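Local coordinates for MutT/nudix family protein (Streptococcus pneumoniae, PDB 4HFQ), which hydrolyses UDP-linked precursors of peptidoglycan biosynthesis as a Nudix-family UDP-X diphosphatase, at residues Thr17-Gly20 / Leu21-Lys25; Val102-Ser105 / Pro106-Ile110; Phe131-Asn134 / Arg135-Gln139; Lys180-Thr183 / Lys184-Glu188. All coordinates share one frame; numbering follows the deposited sequence.

Contact 1 (Thr17-Gly20 / Leu21-Lys25)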
loop_
_atom_site.group_PDB
_atom_site.type_symbol
_atom_site.label_atom_id
_atom_site.label_comp_id
_atom_site.label_asym_id
_atom_site.label_seq_id
_atom_site.Cartn_x
_atom_site.Cartn_y
_atom_site.Cartn_z
ATOM N N THR A 17 -15.839 0.828 2.001
ATOM C CA THR A 17 -17.006 1.439 1.404
ATOM C C THR A 17 -16.782 1.741 -0.083
ATOM O O THR A 17 -17.666 1.502 -0.917
ATOM C CB THR A 17 -17.390 2.692 2.208
ATOM O OG1 THR A 17 -17.685 2.318 3.565
ATOM C CG2 THR A 17 -18.597 3.354 1.592
ATOM N N ASP A 18 -15.591 2.219 -0.426
ATOM C CA ASP A 18 -15.230 2.484 -1.808
ATOM C C ASP A 18 -15.138 1.201 -2.630
ATOM O O ASP A 18 -15.582 1.158 -3.774
ATOM C CB ASP A 18 -13.963 3.340 -1.837
ATOM C CG ASP A 18 -14.240 4.769 -1.303
ATOM O OD1 ASP A 18 -15.408 5.082 -0.966
ATOM O OD2 ASP A 18 -13.317 5.576 -1.225
ATOM N N THR A 19 -14.616 0.143 -2.014
ATOM C CA THR A 19 -14.572 -1.161 -2.667
ATOM C C THR A 19 -15.997 -1.659 -2.936
ATOM O O THR A 19 -16.280 -2.169 -4.029
ATOM C CB THR A 19 -13.781 -2.151 -1.798
ATOM O OG1 THR A 19 -12.460 -1.639 -1.596
ATOM C CG2 THR A 19 -13.683 -3.518 -2.453
ATOM N N GLY A 20 -16.900 -1.466 -1.970
ATOM C CA GLY A 20 -18.315 -1.808 -2.176
ATOM C C GLY A 20 -18.918 -1.032 -3.344
ATOM O O GLY A 20 -19.595 -1.620 -4.183
ATOM N N LEU A 21 -18.651 0.266 -3.433
ATOM C CA LEU A 21 -19.214 1.042 -4.539
ATOM C C LEU A 21 -18.718 0.562 -5.887
ATOM O O LEU A 21 -19.484 0.523 -6.856
ATOM C CB LEU A 21 -18.943 2.522 -4.338
ATOM C CG LEU A 21 -19.758 3.129 -3.203
ATOM C CD1 LEU A 21 -19.203 4.497 -2.819
ATOM C CD2 LEU A 21 -21.237 3.193 -3.584
ATOM N N THR A 22 -17.434 0.209 -5.960
ATOM C CA THR A 22 -16.879 -0.262 -7.225
ATOM C C THR A 22 -17.389 -1.630 -7.626
ATOM O O THR A 22 -17.667 -1.867 -8.803
ATOM C CB THR A 22 -15.345 -0.212 -7.162
ATOM O OG1 THR A 22 -14.970 1.164 -7.133
ATOM C CG2 THR A 22 -14.692 -0.882 -8.389
ATOM N N PHE A 23 -17.570 -2.525 -6.659
ATOM C CA PHE A 23 -17.814 -3.927 -6.974
ATOM C C PHE A 23 -19.233 -4.426 -6.831
ATOM O O PHE A 23 -19.567 -5.464 -7.409
ATOM C CB PHE A 23 -16.887 -4.833 -6.167
ATOM C CG PHE A 23 -15.472 -4.807 -6.655
ATOM C CD1 PHE A 23 -15.120 -5.519 -7.790
ATOM C CD2 PHE A 23 -14.512 -4.024 -6.026
ATOM C CE1 PHE A 23 -13.815 -5.492 -8.260
ATOM C CE2 PHE A 23 -13.208 -3.983 -6.496
ATOM C CZ PHE A 23 -12.860 -4.722 -7.616
ATOM N N THR A 24 -20.084 -3.744 -6.072
ATOM C CA THR A 24 -21.443 -4.267 -5.919
ATOM C C THR A 24 -22.257 -4.135 -7.205
ATOM O O THR A 24 -22.041 -3.218 -7.995
ATOM C CB THR A 24 -22.201 -3.631 -4.741
ATOM O OG1 THR A 24 -23.377 -4.409 -4.504
ATOM C CG2 THR A 24 -22.628 -2.203 -5.033
ATOM N N LYS A 25 -23.229 -5.033 -7.369
ATOM C CA LYS A 25 -24.081 -5.047 -8.547
ATOM C C LYS A 25 -25.546 -4.799 -8.201
ATOM O O LYS A 25 -26.419 -4.839 -9.074
ATOM C CB LYS A 25 -23.914 -6.375 -9.300
ATOM C CG LYS A 25 -22.516 -6.602 -9.869
ATOM C CD LYS A 25 -22.281 -5.757 -11.112
ATOM C CE LYS A 25 -21.055 -6.228 -11.877
ATOM N NZ LYS A 25 -21.113 -5.808 -13.309
#

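Contact 2 (Val102-Ser105 / Pro106-Ile110). With SO4 (sulfate ion), chain H.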
loop_
_atom_site.group_PDB
_atom_site.type_symbol
_atom_site.label_atom_id
_atom_site.label_comp_id
_atom_site.label_asym_id
_atom_site.label_seq_id
_atom_site.Cartn_x
_atom_site.Cartn_y
_atom_site.Cartn_z
ATOM N N VAL A 102 1.420 7.494 -12.292
ATOM C CA VAL A 102 0.974 6.551 -13.287
ATOM C C VAL A 102 1.666 6.824 -14.620
ATOM O O VAL A 102 1.787 7.981 -15.057
ATOM C CB VAL A 102 -0.561 6.668 -13.452
ATOM C CG1 VAL A 102 -1.043 5.905 -14.683
ATOM C CG2 VAL A 102 -1.257 6.187 -12.180
ATOM N N GLY A 103 2.114 5.760 -15.283
ATOM C CA GLY A 103 2.792 5.875 -16.567
ATOM C C GLY A 103 4.289 5.663 -16.528
ATOM O O GLY A 103 4.944 5.604 -17.563
ATOM N N TYR A 104 4.823 5.556 -15.312
ATOM C CA TYR A 104 6.244 5.270 -15.077
ATOM C C TYR A 104 6.356 4.064 -14.181
ATOM O O TYR A 104 5.498 3.859 -13.328
ATOM C CB TYR A 104 6.958 6.452 -14.395
ATOM C CG TYR A 104 6.968 7.715 -15.230
ATOM C CD1 TYR A 104 7.941 7.921 -16.208
ATOM C CD2 TYR A 104 5.980 8.682 -15.075
ATOM C CE1 TYR A 104 7.934 9.082 -17.001
ATOM C CE2 TYR A 104 5.981 9.843 -15.844
ATOM C CZ TYR A 104 6.947 10.023 -16.796
ATOM O OH TYR A 104 6.929 11.180 -17.576
ATOM N N SER A 105 7.449 3.314 -14.331
ATOM C CA SER A 105 7.722 2.166 -13.443
ATOM C C SER A 105 8.222 2.683 -12.088
ATOM O O SER A 105 8.448 3.872 -11.920
ATOM C CB SER A 105 8.779 1.264 -14.072
ATOM O OG SER A 105 10.069 1.856 -13.890
ATOM N N PRO A 106 8.384 1.797 -11.095
ATOM C CA PRO A 106 8.831 2.319 -9.811
ATOM C C PRO A 106 10.229 2.932 -9.884
ATOM O O PRO A 106 10.420 4.019 -9.347
ATOM C CB PRO A 106 8.779 1.083 -8.896
ATOM C CG PRO A 106 7.644 0.271 -9.492
ATOM C CD PRO A 106 7.829 0.431 -10.976
ATOM N N THR A 107 11.153 2.288 -10.593
ATOM C CA THR A 107 12.480 2.896 -10.712
ATOM C C THR A 107 12.438 4.147 -11.590
ATOM O O THR A 107 13.131 5.123 -11.309
ATOM C CB THR A 107 13.565 1.915 -11.188
ATOM O OG1 THR A 107 13.291 1.490 -12.531
ATOM C CG2 THR A 107 13.690 0.713 -10.241
ATOM N N GLU A 108 11.628 4.133 -12.652
ATOM C CA GLU A 108 11.513 5.324 -13.496
ATOM C C GLU A 108 10.961 6.494 -12.691
ATOM O O GLU A 108 11.402 7.637 -12.849
ATOM C CB GLU A 108 10.636 5.059 -14.713
ATOM C CG GLU A 108 11.311 4.183 -15.748
ATOM C CD GLU A 108 10.347 3.554 -16.730
ATOM O OE1 GLU A 108 9.112 3.778 -16.657
ATOM O OE2 GLU A 108 10.857 2.793 -17.601
ATOM N N ASN A 109 10.014 6.223 -11.800
ATOM C CA ASN A 109 9.465 7.267 -10.947
ATOM C C ASN A 109 10.523 7.900 -10.056
ATOM O O ASN A 109 10.603 9.126 -9.985
ATOM C CB ASN A 109 8.317 6.705 -10.104
ATOM C CG ASN A 109 6.960 6.969 -10.720
ATOM O OD1 ASN A 109 6.619 8.108 -10.978
ATOM N ND2 ASN A 109 6.169 5.913 -10.944
ATOM N N ILE A 110 11.368 7.096 -9.410
ATOM C CA ILE A 110 12.358 7.704 -8.523
ATOM C C ILE A 110 13.414 8.465 -9.322
ATOM O O ILE A 110 13.838 9.528 -8.892
ATOM C CB ILE A 110 12.970 6.734 -7.470
ATOM C CG1 ILE A 110 13.713 7.527 -6.381
ATOM C CG2 ILE A 110 13.910 5.703 -8.096
ATOM C CD1 ILE A 110 12.909 8.646 -5.737
HETATM S S SO4 H . 4.601 13.887 -16.541
HETATM O O1 SO4 H . 3.224 14.425 -16.585
HETATM O O2 SO4 H . 5.515 14.924 -15.992
HETATM O O3 SO4 H . 4.606 12.701 -15.661
HETATM O O4 SO4 H . 5.042 13.538 -17.903
#

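Contact 3 (Phe131-Asn134 / Arg135-Gln139)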
loop_
_atom_site.group_PDB
_atom_site.type_symbol
_atom_site.label_atom_id
_atom_site.label_comp_id
_atom_site.label_asym_id
_atom_site.label_seq_id
_atom_site.Cartn_x
_atom_site.Cartn_y
_atom_site.Cartn_z
ATOM N N PHE A 131 8.568 0.656 3.360
ATOM C CA PHE A 131 7.940 1.027 4.633
ATOM C C PHE A 131 6.426 1.200 4.505
ATOM O O PHE A 131 5.920 1.702 3.492
ATOM C CB PHE A 131 8.498 2.363 5.152
ATOM C CG PHE A 131 9.950 2.339 5.548
ATOM C CD1 PHE A 131 10.394 1.547 6.592
ATOM C CD2 PHE A 131 10.859 3.159 4.893
ATOM C CE1 PHE A 131 11.735 1.574 6.984
ATOM C CE2 PHE A 131 12.197 3.187 5.277
ATOM C CZ PHE A 131 12.628 2.390 6.321
ATOM N N ASP A 132 5.729 0.845 5.575
ATOM C CA ASP A 132 4.296 1.120 5.720
ATOM C C ASP A 132 4.153 2.451 6.446
ATOM O O ASP A 132 4.515 2.551 7.638
ATOM C CB ASP A 132 3.650 -0.012 6.529
ATOM C CG ASP A 132 2.160 0.173 6.754
ATOM O OD1 ASP A 132 1.538 1.109 6.214
ATOM O OD2 ASP A 132 1.634 -0.659 7.510
ATOM N N THR A 133 3.593 3.465 5.784
ATOM C CA THR A 133 3.428 4.758 6.482
ATOM C C THR A 133 2.498 4.681 7.674
ATOM O O THR A 133 2.611 5.484 8.607
ATOM C CB THR A 133 2.981 5.901 5.562
ATOM O OG1 THR A 133 1.719 5.561 4.961
ATOM C CG2 THR A 133 4.012 6.190 4.492
ATOM N N ASN A 134 1.596 3.707 7.691
ATOM C CA ASN A 134 0.729 3.566 8.869
ATOM C C ASN A 134 1.524 3.224 10.107
ATOM O O ASN A 134 1.100 3.560 11.215
ATOM C CB ASN A 134 -0.377 2.527 8.645
ATOM C CG ASN A 134 -1.589 3.098 7.949
ATOM O OD1 ASN A 134 -1.555 4.145 7.320
ATOM N ND2 ASN A 134 -2.700 2.360 8.032
ATOM N N ARG A 135 2.677 2.578 9.929
ATOM C CA ARG A 135 3.569 2.257 11.050
ATOM C C ARG A 135 4.428 3.440 11.480
ATOM O O ARG A 135 4.528 3.732 12.679
ATOM C CB ARG A 135 4.456 1.059 10.690
ATOM C CG ARG A 135 5.520 0.729 11.743
ATOM C CD ARG A 135 6.224 -0.581 11.409
ATOM N NE ARG A 135 5.318 -1.723 11.476
ATOM C CZ ARG A 135 5.066 -2.416 12.580
ATOM N NH1 ARG A 135 5.661 -2.095 13.722
ATOM N NH2 ARG A 135 4.208 -3.423 12.559
ATOM N N PHE A 136 5.029 4.129 10.519
ATOM C CA PHE A 136 6.081 5.108 10.838
ATOM C C PHE A 136 5.633 6.552 10.839
ATOM O O PHE A 136 6.268 7.383 11.481
ATOM C CB PHE A 136 7.250 4.965 9.866
ATOM C CG PHE A 136 8.054 3.729 10.087
ATOM C CD1 PHE A 136 9.081 3.711 11.039
ATOM C CD2 PHE A 136 7.790 2.573 9.359
ATOM C CE1 PHE A 136 9.821 2.560 11.249
ATOM C CE2 PHE A 136 8.519 1.423 9.579
ATOM C CZ PHE A 136 9.545 1.410 10.517
ATOM N N GLN A 137 4.604 6.883 10.075
ATOM C CA GLN A 137 4.167 8.255 9.936
ATOM C C GLN A 137 2.706 8.266 9.498
ATOM O O GLN A 137 2.348 8.715 8.398
ATOM C CB GLN A 137 5.061 9.007 8.943
ATOM C CG GLN A 137 5.174 8.394 7.528
ATOM C CD GLN A 137 6.538 7.788 7.201
ATOM O OE1 GLN A 137 6.636 6.629 6.799
ATOM N NE2 GLN A 137 7.601 8.589 7.334
ATOM N N LEU A 138 1.859 7.811 10.416
ATOM C CA LEU A 138 0.452 7.661 10.127
ATOM C C LEU A 138 -0.143 8.950 9.575
ATOM O O LEU A 138 0.141 10.060 10.059
ATOM C CB LEU A 138 -0.296 7.223 11.379
ATOM C CG LEU A 138 -1.811 7.008 11.208
ATOM C CD1 LEU A 138 -2.148 5.873 10.249
ATOM C CD2 LEU A 138 -2.447 6.755 12.572
ATOM N N GLN A 139 -0.965 8.810 8.543
ATOM C CA GLN A 139 -1.580 9.950 7.870
ATOM C C GLN A 139 -2.847 9.473 7.151
ATOM O O GLN A 139 -3.129 8.263 7.114
ATOM C CB GLN A 139 -0.581 10.643 6.936
ATOM C CG GLN A 139 0.103 9.672 5.978
ATOM C CD GLN A 139 1.263 10.308 5.262
ATOM O OE1 GLN A 139 1.088 10.996 4.270
ATOM N NE2 GLN A 139 2.475 10.075 5.783
HETATM O O HOH W 1 3.157 -2.106 9.319
HETATM O O HOH W 2 -0.332 6.417 6.529
#

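Contact 4 (Lys180-Thr183 / Lys184-Glu188). With EDO (1,2-ethanediol), chain C.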
loop_
_atom_site.group_PDB
_atom_site.type_symbol
_atom_site.label_atom_id
_atom_site.label_comp_id
_atom_site.label_asym_id
_atom_site.label_seq_id
_atom_site.Cartn_x
_atom_site.Cartn_y
_atom_site.Cartn_z
ATOM N N LYS A 180 6.245 13.214 7.891
ATOM C CA LYS A 180 5.252 12.515 7.066
ATOM C C LYS A 180 5.905 11.911 5.834
ATOM O O LYS A 180 5.327 11.011 5.212
ATOM C CB LYS A 180 4.114 13.459 6.663
ATOM C CG LYS A 180 3.329 14.051 7.835
ATOM C CD LYS A 180 2.401 13.045 8.489
ATOM C CE LYS A 180 1.707 13.714 9.669
ATOM N NZ LYS A 180 0.435 13.048 10.042
ATOM N N ARG A 181 7.120 12.366 5.513
ATOM C CA ARG A 181 7.889 11.868 4.361
ATOM C C ARG A 181 9.029 10.937 4.729
ATOM O O ARG A 181 9.292 9.963 4.008
ATOM C CB ARG A 181 8.429 13.033 3.529
ATOM C CG ARG A 181 7.323 13.914 2.993
ATOM C CD ARG A 181 7.844 15.152 2.296
ATOM N NE ARG A 181 6.719 16.047 2.079
ATOM C CZ ARG A 181 6.812 17.352 1.878
ATOM N NH1 ARG A 181 8.000 17.930 1.821
ATOM N NH2 ARG A 181 5.713 18.079 1.701
ATOM N N ILE A 182 9.705 11.212 5.847
ATOM C CA ILE A 182 10.763 10.346 6.338
ATOM C C ILE A 182 11.014 10.680 7.796
ATOM O O ILE A 182 10.942 11.855 8.178
ATOM C CB ILE A 182 12.076 10.466 5.498
ATOM C CG1 ILE A 182 12.916 9.188 5.607
ATOM C CG2 ILE A 182 12.873 11.734 5.856
ATOM C CD1 ILE A 182 12.314 7.958 4.938
ATOM N N THR A 183 11.281 9.657 8.593
ATOM C CA THR A 183 11.573 9.877 10.015
ATOM C C THR A 183 13.025 9.534 10.337
ATOM O O THR A 183 13.699 8.808 9.596
ATOM C CB THR A 183 10.655 9.059 10.952
ATOM O OG1 THR A 183 10.991 7.671 10.858
ATOM C CG2 THR A 183 9.169 9.250 10.622
ATOM N N LYS A 184 13.485 9.978 11.506
ATOM C CA LYS A 184 14.833 9.653 11.955
ATOM C C LYS A 184 15.019 8.146 12.111
ATOM O O LYS A 184 16.062 7.584 11.734
ATOM C CB LYS A 184 15.128 10.385 13.269
ATOM C CG LYS A 184 16.523 10.112 13.809
ATOM C CD LYS A 184 16.838 11.035 14.984
ATOM C CE LYS A 184 18.175 10.684 15.598
ATOM N NZ LYS A 184 18.559 11.756 16.562
ATOM N N GLU A 185 13.999 7.479 12.646
ATOM C CA GLU A 185 14.073 6.048 12.796
ATOM C C GLU A 185 14.248 5.360 11.436
ATOM O O GLU A 185 15.032 4.428 11.308
ATOM C CB GLU A 185 12.824 5.515 13.499
ATOM C CG GLU A 185 12.921 4.035 13.778
ATOM C CD GLU A 185 11.673 3.442 14.390
ATOM O OE1 GLU A 185 10.642 4.138 14.504
ATOM O OE2 GLU A 185 11.728 2.245 14.754
ATOM N N GLN A 186 13.515 5.822 10.426
ATOM C CA GLN A 186 13.656 5.234 9.108
ATOM C C GLN A 186 15.059 5.478 8.558
ATOM O O GLN A 186 15.647 4.556 7.996
ATOM C CB GLN A 186 12.599 5.799 8.162
ATOM C CG GLN A 186 11.190 5.264 8.419
ATOM C CD GLN A 186 10.116 6.000 7.650
ATOM O OE1 GLN A 186 10.185 7.208 7.434
ATOM N NE2 GLN A 186 9.091 5.238 7.187
ATOM N N ILE A 187 15.572 6.710 8.717
ATOM C CA ILE A 187 16.918 7.031 8.238
ATOM C C ILE A 187 17.954 6.127 8.909
ATOM O O ILE A 187 18.871 5.626 8.260
ATOM C CB ILE A 187 17.235 8.526 8.411
ATOM C CG1 ILE A 187 16.394 9.315 7.392
ATOM C CG2 ILE A 187 18.732 8.791 8.211
ATOM C CD1 ILE A 187 16.426 10.814 7.551
ATOM N N GLU A 188 17.784 5.889 10.207
ATOM C CA GLU A 188 18.715 5.022 10.921
ATOM C C GLU A 188 18.654 3.570 10.441
ATOM O O GLU A 188 19.698 2.926 10.274
ATOM C CB GLU A 188 18.521 5.158 12.433
ATOM C CG GLU A 188 19.011 6.522 12.931
ATOM C CD GLU A 188 18.736 6.811 14.399
ATOM O OE1 GLU A 188 17.927 6.103 15.020
ATOM O OE2 GLU A 188 19.341 7.776 14.928
HETATM C C1 EDO C . 6.615 17.576 9.193
HETATM O O1 EDO C . 7.361 16.981 10.269
HETATM C C2 EDO C . 5.630 16.580 8.585
HETATM O O2 EDO C . 5.963 16.221 7.232
#

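Contact 1 (Thr17-Gly20 / Leu21-Lys25)
Thr19 and Phe23 meet one turn apart on the last turn of helix 3-23, in the N-terminal helical region, and the stretch illustrates how a helix runs to its C-terminal end. The backbone carries the regular ladder of i to i+4 hydrogen bonds. Leu21 N gives to Thr17 O and Thr22 N to Asp18 O, both at 3.0 Å. Phe23 N lies 3.0 Å from Thr19 O, and Thr24 N makes the final rung with Gly20 O at 2.9 Å. Gly20 O is approached a second time by Phe23 N, in a bond that is long and weak. Thr24 then leaves helical angles.

Apolar contact runs along the side of the helix. Phe23 has CG beside its own backbone N (chi1 -74°), which brings CD2 back toward the previous turn, with Thr19 O at the ring edge (CD2 to O 3.2 Å) and Thr19 CG2 3.7 Å from CD2. Thr22 CG2 lies over one face of the same ring, toward its rim. The isobutyl group of Leu21 reaches back alongside Thr17 O and beyond it touches Tyr33 and Glu34 of helix 27-47.

The polar ends look elsewhere. Asp18 OD1 forms a salt bridge with Arg37, Thr19 OG1 bonds back to Ala15 O, and Thr22 OG1 holds Ala64 O. Across the dimer, Thr24 OG1 is hydrogen-bonded to Asp29 of the second subunit, while Arg32 of that subunit packs on both Thr19 and Phe23. At the helix end, Thr24 CG2 rests 3.2 Å from Gly20 O.

Contact 2 (Val102-Ser105 / Pro106-Ile110)
A capping box between Ser105 and Glu108 starts helix 106-118, which together with the loop before it carries what the sequence suggests is a variant of the Nudix box, the signature of this hydrolase family. The two bonds of the box are reciprocal. Ser105 OG, placed between its backbone N and carbonyl carbon (chi1 78°), accepts from Glu108 N at 3.0 Å. In return Ser105 N gives an almost straight bond, 169° at the hydrogen, to Glu108 OE1 at 2.9 Å, arriving from above the carboxylate plane. The glutamate, extended beyond CG, reaches back alongside the cap, its CG 3.2 Å from Ser105 OG.

Ser105 O closes the first turn. It accepts from Asn109 N at 2.8 Å and, weakly, from Asn109 ND2. The side chains of Asn109 and Tyr104 cross at about a right angle, the amide and ring planes 64° apart, with ND2 lying 3.6 Å from Tyr104 CB; Asn109 OD1 takes a bond from Glu101 N. Tyr104 points its ring away from the helix, and its OH donates to O4 of a sulfate ion at 3.0 Å, probably a guest from the crystallisation liquor.

Gln142 of the second subunit bonds to the backbone of Gly103 and Tyr104. Beyond the cap, Pro106, Thr107 and Ile110 pack on Phe148 of strand 143-153. Ile110 also reaches Val72 and Ala74 of strand 69-78 and Val124 of strand 120-132, laying the helix against the sheet.

Contact 3 (Phe131-Asn134 / Arg135-Gln139)
The T-shaped pair of Phe131 and Phe136 belongs to a tight strand-to-helix turn, where strand 120-132 ends and the short helix 133-136 folds back beside it. The edge of Phe131 is directed at the face of Phe136, with ring centroids 5.0 Å apart and planes at 68°, and Phe131 CD1 comes within 3.5 Å of Phe136 CE2.

Asp132 is the N-cap. With CG anti to its backbone N (chi1 179°), its OD1 takes the amide of Asn134 from above the carboxylate plane and is also held by Gln142. The carbonyl of Asp132 accepts from Arg135 N at 2.9 Å and weakly from Phe136 N; Thr133 O, with Gln137 N at 2.8 Å, closes the turn. Thr133 CG2 lies 3.5 Å from Gln137 OE1, an oxygen whose donor is Gln186. Leu138 CD1 packs against the amide of Asn134, whose ND2 binds Gln11 in helix 3-23.

One water joins Thr133 OG1, Asn134 OD1 and Gln139 N; Thr133 OG1 is also hydrogen-bonded to Tyr143 N. Another water gives to Asp132 OD2 and accepts from Arg135 NE at 3.1 Å. Since that carboxylate oxygen and NE are 5.5 Å apart, the opposite charges are bridged by water and not in direct contact; NE also has a long, weak ion pair with Asp203, so any attraction to Asp132 is probably shared and screened.

Contact 4 (Lys180-Thr183 / Lys184-Glu188)
The backbone is extended through Ile182 and Thr183 (psi 165° at the latter) and turns helical at Lys184, so that Thr183 stands at the N-cap of helix 184-194. Thr183 and Gln186 form a capping box in which a glutamine supplies the side-chain acceptor. Gln186 N donates to Thr183 OG1 at 3.2 Å, the hydroxyl oxygen being set between backbone N and carbonyl carbon (chi1 70°). Thr183 N gives back to Gln186 OE1 at 2.9 Å, somewhat bent at 147°. Thr183 O takes Ile187 N, also at 2.9 Å, as the first regular rung.

Beside the box, Ile182 CD1 lies 3.4 Å from Gln186 OE1. The side chains of Ile182 and Ile187 cross at about a right angle, CG1 to CG1 at 3.9 Å, which joins the incoming loop to the first turn by apolar contact. Back in the loop, Lys180 N is bonded to O2 of a 1,2-ethanediol at 3.1 Å, probably from the crystallisation liquor. Arg181, also in the loop, forms a salt bridge with Glu90.

Each arm leads to a different part of the domain. Gln186, its NE2 engaged by Gln137, packs with Glu185 against Phe136 of helix 133-136. Ile182 rests on Ala94 and Leu95 of strand 93-99, and Ile187 touches Trp75 of strand 69-78, so the start of helix 184-194 lies between strands 69-78 and 93-99 and helix 133-136.

How the contacts relate
Contacts 2 and 4 solve the same problem with the same device, a capping box, yet lie about 22 Å apart, centre to centre. Contacts 3 and 4 are true neighbours, with centres about 10 Å apart: Leu138 O lies 3.0 Å from Lys180 NZ, a probable hydrogen bond, and Gln186 NE2 touches the CG of Phe131. Contacts 2 and 3 do not touch within one chain but meet across the dimer, where Ser105 packs on Asp132 of the second subunit. Contact 1 stands apart in the N-terminal helices, about 26 Å from contact 3 between centres. Of the four, contact 2 falls within the Nudix-box region, which in relatives carries the catalytic metal ligands.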